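Local coordinates for putative hemin transport system, substrate-binding protein (PDB 5GIZ) that binds heme in the periplasm and probably passes it to a membrane transporter in a bacterial heme-acquisition system, at residues A[84-87]-A[91-94]; A[8-11]-A[15-18]; A[95-98]-A[102-105]. All coordinates share one frame; numbering follows the deposited sequence. Where two conformers were deposited one is given.

Contact 1 (A[84-87]-A[91-94]); sequences QVKG and TVTT
This is a small apolar helix-on-strand contact, in which residues 84-87 of helix 79-87 pack on strand 91-94, an outermost strand of the parallel sheet. V92 carries the strand side. V85 and K86 meet it from the helix. No hydrogen bond crosses between the segments.

One methyl of V92 does most of the touching. V92 CG2 lies 3.8 Å from V85 CG1, methyl against methyl. The same CG2 lies 3.7 Å from K86 CG, so it sits against two neighbouring residues of the helix. V92 CG1 is anti to the backbone N (chi1 174°), which places CG2 beside that N and turns it to the helix. The side chains of V85 and V92 cross at about a right angle.

The contact belongs to the beta-alpha-beta unit of strand 69-72, helix 79-87 and strand 91-94. The helix is the crossover between two adjacent parallel strands. T91 makes a backbone hydrogen bond with V70, and T93 bonds in the same way with V70 and A72. V92 also touches V70 and A72, while V85 reaches A59 and L62 of helix 59-64.

K86 takes part with its hydrocarbon chain and not with its charge. Beyond CG the chain is extended and runs across the V92 side chain, with K86 CE 3.9 Å from V92 CB. Its ammonium group is carried past the valine, and K86 is exposed. V85 is buried. The nearest CA atoms are those of K86 and T91, 6.2 Å apart.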
ATOM      1  N   GLN A  84      23.970   7.692  -5.654  1.00 25.16           N
ATOM      2  CA  GLN A  84      25.030   7.821  -4.660  1.00 25.75           C
ATOM      3  C   GLN A  84      25.237   6.500  -3.889  1.00 24.87           C
ATOM      4  O   GLN A  84      26.376   6.119  -3.588  1.00 24.41           O
ATOM      5  CB  GLN A  84      24.749   8.974  -3.685  1.00 27.49           C
ATOM      6  CG  GLN A  84      25.914   9.282  -2.762  1.00 30.26           C
ATOM      7  CD  GLN A  84      25.675  10.469  -1.826  1.00 31.92           C
ATOM      8  OE1 GLN A  84      24.774  11.289  -2.045  1.00 33.26           O
ATOM      9  NE2 GLN A  84      26.478  10.550  -0.768  1.00 34.03           N
ATOM     10  N   VAL A  85      24.145   5.795  -3.589  1.00 22.85           N
ATOM     11  CA  VAL A  85      24.259   4.518  -2.855  1.00 22.00           C
ATOM     12  C   VAL A  85      24.921   3.424  -3.692  1.00 22.17           C
ATOM     13  O   VAL A  85      25.843   2.700  -3.230  1.00 21.84           O
ATOM     14  CB  VAL A  85      22.871   4.051  -2.342  1.00 20.18           C
ATOM     15  CG1 VAL A  85      22.910   2.620  -1.760  1.00 20.06           C
ATOM     16  CG2 VAL A  85      22.317   5.043  -1.318  1.00 19.78           C
ATOM     17  N   LYS A  86      24.513   3.332  -4.956  1.00 23.18           N
ATOM     18  CA  LYS A  86      25.116   2.390  -5.860  1.00 23.50           C
ATOM     19  C   LYS A  86      26.588   2.742  -6.064  1.00 23.76           C
ATOM     20  O   LYS A  86      27.437   1.859  -6.099  1.00 23.97           O
ATOM     21  CB  LYS A  86      24.386   2.429  -7.204  1.00 24.33           C
ATOM     22  CG  LYS A  86      23.017   1.731  -7.183  1.00 24.73           C
ATOM     23  CD  LYS A  86      22.391   1.795  -8.563  1.00 26.80           C
ATOM     24  CE  LYS A  86      20.966   1.295  -8.581  1.00 28.20           C
ATOM     25  NZ  LYS A  86      20.254   1.709  -9.828  1.00 30.38           N
ATOM     26  N   GLY A  87      26.890   4.035  -6.159  1.00 24.57           N
ATOM     27  CA  GLY A  87      28.258   4.489  -6.357  1.00 26.59           C
ATOM     28  C   GLY A  87      29.207   4.204  -5.215  1.00 26.52           C
ATOM     29  O   GLY A  87      30.440   4.239  -5.397  1.00 28.08           O
ATOM     30  N   THR A  91      24.862  -2.892  -3.356  1.00 21.59           N
ATOM     31  CA  THR A  91      23.906  -3.513  -4.252  1.00 21.70           C
ATOM     32  C   THR A  91      22.509  -2.988  -3.941  1.00 19.92           C
ATOM     33  O   THR A  91      22.050  -3.020  -2.800  1.00 19.24           O
ATOM     34  CB  THR A  91      23.911  -5.059  -4.118  1.00 23.08           C
ATOM     35  OG1 THR A  91      25.236  -5.524  -4.479  1.00 24.91           O
ATOM     36  CG2 THR A  91      22.829  -5.744  -5.030  1.00 23.69           C
ATOM     37  N   VAL A  92      21.809  -2.543  -4.971  1.00 20.02           N
ATOM     38  CA  VAL A  92      20.475  -2.050  -4.820  1.00 19.76           C
ATOM     39  C   VAL A  92      19.628  -2.871  -5.794  1.00 19.92           C
ATOM     40  O   VAL A  92      19.888  -2.872  -7.035  1.00 21.70           O
ATOM     41  CB  VAL A  92      20.350  -0.562  -5.160  1.00 20.82           C
ATOM     42  CG1 VAL A  92      18.904  -0.130  -5.126  1.00 21.49           C
ATOM     43  CG2 VAL A  92      21.208   0.316  -4.263  1.00 20.36           C
ATOM     44  N   THR A  93      18.673  -3.622  -5.277  1.00 18.43           N
ATOM     45  CA  THR A  93      17.787  -4.443  -6.089  1.00 18.99           C
ATOM     46  C   THR A  93      16.426  -3.799  -6.021  1.00 17.90           C
ATOM     47  O   THR A  93      15.834  -3.626  -4.956  1.00 16.33           O
ATOM     48  CB  THR A  93      17.818  -5.877  -5.579  1.00 19.53           C
ATOM     49  OG1 THR A  93      19.195  -6.348  -5.661  1.00 21.69           O
ATOM     50  CG2 THR A  93      16.880  -6.785  -6.345  1.00 20.47           C
ATOM     51  N   THR A  94      15.891  -3.479  -7.200  1.00 18.27           N
ATOM     52  CA  THR A  94      14.688  -2.716  -7.329  1.00 19.14           C
ATOM     53  C   THR A  94      13.534  -3.597  -7.767  1.00 18.96           C
ATOM     54  O   THR A  94      13.709  -4.489  -8.606  1.00 19.72           O
ATOM     55  CB  THR A  94      14.929  -1.533  -8.280  1.00 20.17           C
ATOM     56  OG1 THR A  94      15.995  -0.743  -7.752  1.00 20.99           O
ATOM     57  CG2 THR A  94      13.772  -0.654  -8.359  1.00 20.52           C
TER

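Contact 2 (A[8-11]-A[15-18]); sequences VIVI and LAET
V10, L15 and I11 have the most surface covered in this buried contact between strand 6-11 and helix 13-23. V10 points its CG1 methyl at the helix. That methyl is anti to the backbone N (chi1 -177°), with CG2 on the other branch beside the N. V10 CG1 lies 3.4 Å from L15 CB, tighter than a usual carbon contact. It also comes within 3.3 Å of the backbone A16 N. V10 was deposited in two conformers, so the short contacts are doubtful. The A16 methyl is a minor, looser partner, with A16 CB 4.1 Å from V10 CG1.

I11 takes part through its backbone. L15 CD1, at the far end of its side chain, lies 3.6 Å from I11 O. L15 also packs on K107 and V111 of helix 101-114. V10 also touches L32 of strand 30-35, and A16 touches C39.

The CB of I11 points away from segment 15-18, and its side chain touches Q54, a residue that binds heme in another structure of this protein. G13, between the segments, is also a heme-binding residue. The arrangement is that of a beta-alpha-beta unit, strand 6-11, helix 13-23 and strand 30-35, with its strand-to-helix turn at the heme site.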
ATOM      1  N   VAL A   8      20.869  -5.457   5.712  1.00 12.23           N
ATOM      2  CA  VAL A   8      19.920  -5.091   4.699  1.00 12.13           C
ATOM      3  C   VAL A   8      19.141  -3.837   5.065  1.00 11.56           C
ATOM      4  O   VAL A   8      18.654  -3.712   6.187  1.00 11.66           O
ATOM      5  CB  VAL A   8      18.976  -6.282   4.428  1.00 12.57           C
ATOM      6  CG1 VAL A   8      17.967  -5.929   3.352  1.00 12.98           C
ATOM      7  CG2 VAL A   8      19.748  -7.531   4.076  1.00 13.09           C
ATOM      8  N   ILE A   9      18.961  -2.931   4.113  1.00 11.59           N
ATOM      9  CA  ILE A   9      18.044  -1.814   4.210  1.00 11.81           C
ATOM     10  C   ILE A   9      16.897  -2.016   3.226  1.00 11.51           C
ATOM     11  O   ILE A   9      17.108  -2.469   2.105  1.00 11.49           O
ATOM     12  CB  ILE A   9      18.777  -0.479   4.011  1.00 12.55           C
ATOM     13  CG1 ILE A   9      19.735  -0.265   5.200  1.00 13.07           C
ATOM     14  CG2 ILE A   9      17.789   0.683   3.786  1.00 12.76           C
ATOM     15  CD1 ILE A   9      20.618   0.950   5.061  1.00 13.61           C
ATOM     16  N   VAL A  10      15.682  -1.674   3.653  1.00 11.96           N
ATOM     17  CA  VAL A  10      14.514  -1.906   2.811  0.50 12.13           C
ATOM     18  C   VAL A  10      13.776  -0.580   2.648  1.00 12.30           C
ATOM     19  O   VAL A  10      13.540   0.123   3.628  1.00 12.45           O
ATOM     20  CB  VAL A  10      13.607  -2.999   3.415  0.50 12.17           C
ATOM     21  CG1 VAL A  10      12.424  -3.285   2.489  0.50 12.18           C
ATOM     22  CG2 VAL A  10      14.402  -4.259   3.704  0.50 12.45           C
ATOM     23  N   ILE A  11      13.418  -0.274   1.423  1.00 12.68           N
ATOM     24  CA  ILE A  11      12.697   0.940   1.059  1.00 13.06           C
ATOM     25  C   ILE A  11      11.372   0.527   0.500  1.00 13.54           C
ATOM     26  O   ILE A  11      11.344  -0.053  -0.567  1.00 13.56           O
ATOM     27  CB  ILE A  11      13.462   1.839   0.060  1.00 13.89           C
ATOM     28  CG1 ILE A  11      14.931   2.087   0.463  1.00 14.63           C
ATOM     29  CG2 ILE A  11      12.636   3.102  -0.123  1.00 14.38           C
ATOM     30  CD1 ILE A  11      15.140   2.672   1.801  1.00 14.63           C
ATOM     31  N   LEU A  15       7.717  -4.010   1.011  1.00 14.72           N
ATOM     32  CA  LEU A  15       8.937  -4.765   0.952  1.00 15.41           C
ATOM     33  C   LEU A  15       9.425  -5.136   2.319  1.00 14.34           C
ATOM     34  O   LEU A  15       9.911  -6.256   2.565  1.00 14.54           O
ATOM     35  CB  LEU A  15      10.033  -4.024   0.136  1.00 16.79           C
ATOM     36  CG  LEU A  15       9.823  -3.943  -1.350  1.00 18.99           C
ATOM     37  CD1 LEU A  15      11.098  -3.336  -1.939  1.00 19.13           C
ATOM     38  CD2 LEU A  15       9.573  -5.290  -1.993  1.00 19.51           C
ATOM     39  N   ALA A  16       9.316  -4.203   3.287  1.00 13.25           N
ATOM     40  CA  ALA A  16       9.704  -4.519   4.623  1.00 12.96           C
ATOM     41  C   ALA A  16       8.791  -5.596   5.213  1.00 12.32           C
ATOM     42  O   ALA A  16       9.257  -6.517   5.876  1.00 12.72           O
ATOM     43  CB  ALA A  16       9.712  -3.282   5.513  1.00 12.90           C
ATOM     44  N   GLU A  17       7.488  -5.473   4.976  1.00 12.23           N
ATOM     45  CA  GLU A  17       6.571  -6.510   5.406  1.00 12.21           C
ATOM     46  C   GLU A  17       6.956  -7.854   4.828  1.00 12.87           C
ATOM     47  O   GLU A  17       6.886  -8.877   5.539  1.00 13.09           O
ATOM     48  CB  GLU A  17       5.144  -6.181   5.005  1.00 11.95           C
ATOM     49  CG  GLU A  17       4.522  -5.017   5.784  1.00 11.57           C
ATOM     50  CD  GLU A  17       3.030  -4.942   5.637  1.00 11.77           C
ATOM     51  OE1 GLU A  17       2.354  -5.993   5.636  1.00 11.28           O
ATOM     52  OE2 GLU A  17       2.469  -3.835   5.506  1.00 11.84           O
ATOM     53  N   THR A  18       7.302  -7.866   3.543  1.00 13.44           N
ATOM     54  CA  THR A  18       7.680  -9.116   2.913  1.00 14.71           C
ATOM     55  C   THR A  18       8.909  -9.716   3.574  1.00 15.29           C
ATOM     56  O   THR A  18       8.923 -10.886   3.964  1.00 16.86           O
ATOM     57  CB  THR A  18       7.918  -8.854   1.432  1.00 14.98           C
ATOM     58  OG1 THR A  18       6.726  -8.350   0.794  1.00 16.10           O
ATOM     59  CG2 THR A  18       8.359 -10.122   0.681  1.00 15.93           C
TER

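Contact 3 (A[95-98]-A[102-105]); sequences FDER and ESVR
S103 packs its side chain against the loop backbone at R98, and this is the close part of the contact. The R98 N-H donates to S103 OG over 3.2 Å, at a nearly straight 163°. S103 OG is anti to its own backbone N (chi1 -180°), which extends it from the helix to the loop. The two beta carbons also meet, with R98 CB 3.9 Å from S103 CB. R98 then leads the rest of its chain away from the helix.

Residues 95-98 lie in the loop that leads from strand 91-94, at the edge of the N-terminal parallel sheet, into helix 101-114. F95 is still hydrogen-bonded to A72 of that sheet. At the start of the helix S103 N donates to D100 OD1. The E97 side chain lies about 7 Å from that of A171, a heme-binding residue in another structure of this protein.

The looser part is bridged by water. One water donates to D96 O and to S103 O, the latter at 2.6 Å, and accepts from S103 OG. A second donates to E97 OE2 at 2.6 Å and to S103 OG at 2.8 Å. The direct approach of E97 OE2 to S103 OG is 3.6 Å. E97 bends at chi2 (61°), and its OE1 forms a salt bridge with K107 while OE2 accepts from H99 N.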
ATOM      1  N   PHE A  95      12.358  -3.358  -7.203  1.00 18.39           N
ATOM      2  CA  PHE A  95      11.164  -4.161  -7.465  1.00 19.56           C
ATOM      3  C   PHE A  95      10.172  -3.354  -8.284  1.00 22.19           C
ATOM      4  O   PHE A  95      10.171  -2.129  -8.253  1.00 25.96           O
ATOM      5  CB  PHE A  95      10.590  -4.645  -6.099  1.00 19.22           C
ATOM      6  CG  PHE A  95      11.491  -5.633  -5.433  1.00 19.99           C
ATOM      7  CD1 PHE A  95      12.593  -5.215  -4.707  1.00 19.20           C
ATOM      8  CD2 PHE A  95      11.290  -6.997  -5.567  1.00 22.56           C
ATOM      9  CE1 PHE A  95      13.511  -6.107  -4.146  1.00 20.89           C
ATOM     10  CE2 PHE A  95      12.203  -7.893  -5.024  1.00 23.48           C
ATOM     11  CZ  PHE A  95      13.305  -7.460  -4.286  1.00 23.41           C
ATOM     12  N   ASP A  96       9.283  -4.035  -8.992  1.00 24.16           N
ATOM     13  CA  ASP A  96       8.241  -3.313  -9.725  1.00 27.07           C
ATOM     14  C   ASP A  96       6.989  -3.263  -8.870  1.00 26.10           C
ATOM     15  O   ASP A  96       6.888  -3.946  -7.859  1.00 24.22           O
ATOM     16  CB  ASP A  96       7.913  -3.962 -11.067  1.00 30.61           C
ATOM     17  CG  ASP A  96       9.082  -3.988 -12.006  1.00 35.04           C
ATOM     18  OD1 ASP A  96       9.644  -2.908 -12.351  1.00 36.52           O
ATOM     19  OD2 ASP A  96       9.429  -5.116 -12.408  1.00 38.05           O
ATOM     20  N   GLU A  97       6.080  -2.397  -9.274  1.00 25.26           N
ATOM     21  CA  GLU A  97       4.788  -2.232  -8.650  1.00 22.78           C
ATOM     22  C   GLU A  97       3.751  -2.124  -9.771  1.00 24.48           C
ATOM     23  O   GLU A  97       3.779  -1.158 -10.564  1.00 26.13           O
ATOM     24  CB  GLU A  97       4.727  -0.982  -7.796  1.00 22.83           C
ATOM     25  CG  GLU A  97       3.343  -0.836  -7.209  1.00 21.95           C
ATOM     26  CD  GLU A  97       2.983  -2.013  -6.312  1.00 21.57           C
ATOM     27  OE1 GLU A  97       3.480  -1.985  -5.156  1.00 21.08           O
ATOM     28  OE2 GLU A  97       2.205  -2.914  -6.713  1.00 19.75           O
ATOM     29  N   ARG A  98       2.885  -3.123  -9.851  1.00 20.69           N
ATOM     30  CA  ARG A  98       1.817  -3.106 -10.826  1.00 20.53           C
ATOM     31  C   ARG A  98       0.408  -3.115 -10.221  1.00 19.00           C
ATOM     32  O   ARG A  98      -0.613  -3.195 -10.926  1.00 18.24           O
ATOM     33  CB  ARG A  98       2.001  -4.288 -11.714  1.00 21.59           C
ATOM     34  CG  ARG A  98       3.472  -4.413 -12.135  1.00 23.51           C
ATOM     35  CD  ARG A  98       3.556  -5.020 -13.454  1.00 24.13           C
ATOM     36  NE  ARG A  98       4.939  -5.150 -13.941  1.00 23.64           N
ATOM     37  CZ  ARG A  98       5.448  -4.511 -14.978  1.00 24.24           C
ATOM     38  NH1 ARG A  98       4.733  -3.665 -15.703  1.00 26.00           N
ATOM     39  NH2 ARG A  98       6.691  -4.777 -15.327  1.00 24.26           N
ATOM     40  N   GLU A 102      -0.354 -10.522  -8.752  1.00 14.44           N
ATOM     41  CA  GLU A 102       0.894 -11.110  -9.255  1.00 15.03           C
ATOM     42  C   GLU A 102       2.109 -10.303  -8.854  1.00 14.61           C
ATOM     43  O   GLU A 102       3.198 -10.865  -8.606  1.00 14.47           O
ATOM     44  CB  GLU A 102       0.863 -11.259 -10.769  1.00 15.70           C
ATOM     45  CG  GLU A 102       1.996 -12.142 -11.267  1.00 16.70           C
ATOM     46  CD  GLU A 102       1.760 -13.548 -10.741  1.00 17.06           C
ATOM     47  OE1 GLU A 102       0.767 -14.182 -11.152  1.00 18.85           O
ATOM     48  OE2 GLU A 102       2.526 -13.922  -9.851  1.00 18.40           O
ATOM     49  N   SER A 103       1.974  -8.986  -8.836  1.00 15.04           N
ATOM     50  CA  SER A 103       3.055  -8.111  -8.459  1.00 16.26           C
ATOM     51  C   SER A 103       3.475  -8.381  -6.970  1.00 15.35           C
ATOM     52  O   SER A 103       4.658  -8.319  -6.646  1.00 16.17           O
ATOM     53  CB  SER A 103       2.572  -6.657  -8.657  1.00 18.55           C
ATOM     54  OG  SER A 103       3.600  -5.777  -8.306  1.00 20.96           O
ATOM     55  N   VAL A 104       2.532  -8.753  -6.105  1.00 13.89           N
ATOM     56  CA  VAL A 104       2.861  -9.037  -4.721  1.00 13.21           C
ATOM     57  C   VAL A 104       3.614 -10.361  -4.688  1.00 13.03           C
ATOM     58  O   VAL A 104       4.589 -10.510  -3.955  1.00 12.51           O
ATOM     59  CB  VAL A 104       1.626  -9.180  -3.822  1.00 12.92           C
ATOM     60  CG1 VAL A 104       1.995  -9.548  -2.398  1.00 12.93           C
ATOM     61  CG2 VAL A 104       0.777  -7.938  -3.918  1.00 13.14           C
ATOM     62  N   ARG A 105       3.107 -11.335  -5.462  1.00 13.19           N
ATOM     63  CA  ARG A 105       3.779 -12.640  -5.520  0.70 13.73           C
ATOM     64  C   ARG A 105       5.228 -12.491  -5.990  1.00 13.88           C
ATOM     65  O   ARG A 105       6.144 -13.185  -5.472  1.00 13.94           O
ATOM     66  CB  ARG A 105       3.022 -13.583  -6.440  0.70 14.21           C
ATOM     67  CG  ARG A 105       1.628 -13.826  -5.903  0.70 14.10           C
ATOM     68  CD  ARG A 105       0.831 -14.640  -6.841  0.70 14.27           C
ATOM     69  NE  ARG A 105       1.137 -16.040  -6.649  0.70 14.41           N
ATOM     70  CZ  ARG A 105       1.608 -16.880  -7.562  0.70 14.41           C
ATOM     71  NH1 ARG A 105       1.988 -16.463  -8.801  0.70 14.94           N
ATOM     72  NH2 ARG A 105       1.731 -18.185  -7.209  0.70 14.20           N
TER
HETATM   73  O   HOH W   1       6.475  -6.973  -7.994  1.00 24.00           O
HETATM   74  O   HOH W   2       2.289  -5.342  -5.899  1.00 27.31           O

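Read from the N terminus, the contacts come in the order 2, 1, 3, and none nests in or crosses another. Contact 2 closes the short turn from strand 6-11 into helix 13-23. Contact 1 closes the turn from helix 79-87 into strand 91-94. Both reach the same parallel sheet, but their nearest atoms are about 6 Å apart and do not touch. Contact 3 begins where contact 1 ends and closes the turn into helix 101-114. Contacts 2 and 3 do meet: L15 CD1 packs on F95 CD1 at 3.7 Å. This joins helix 13-23 to the loop before helix 101-114.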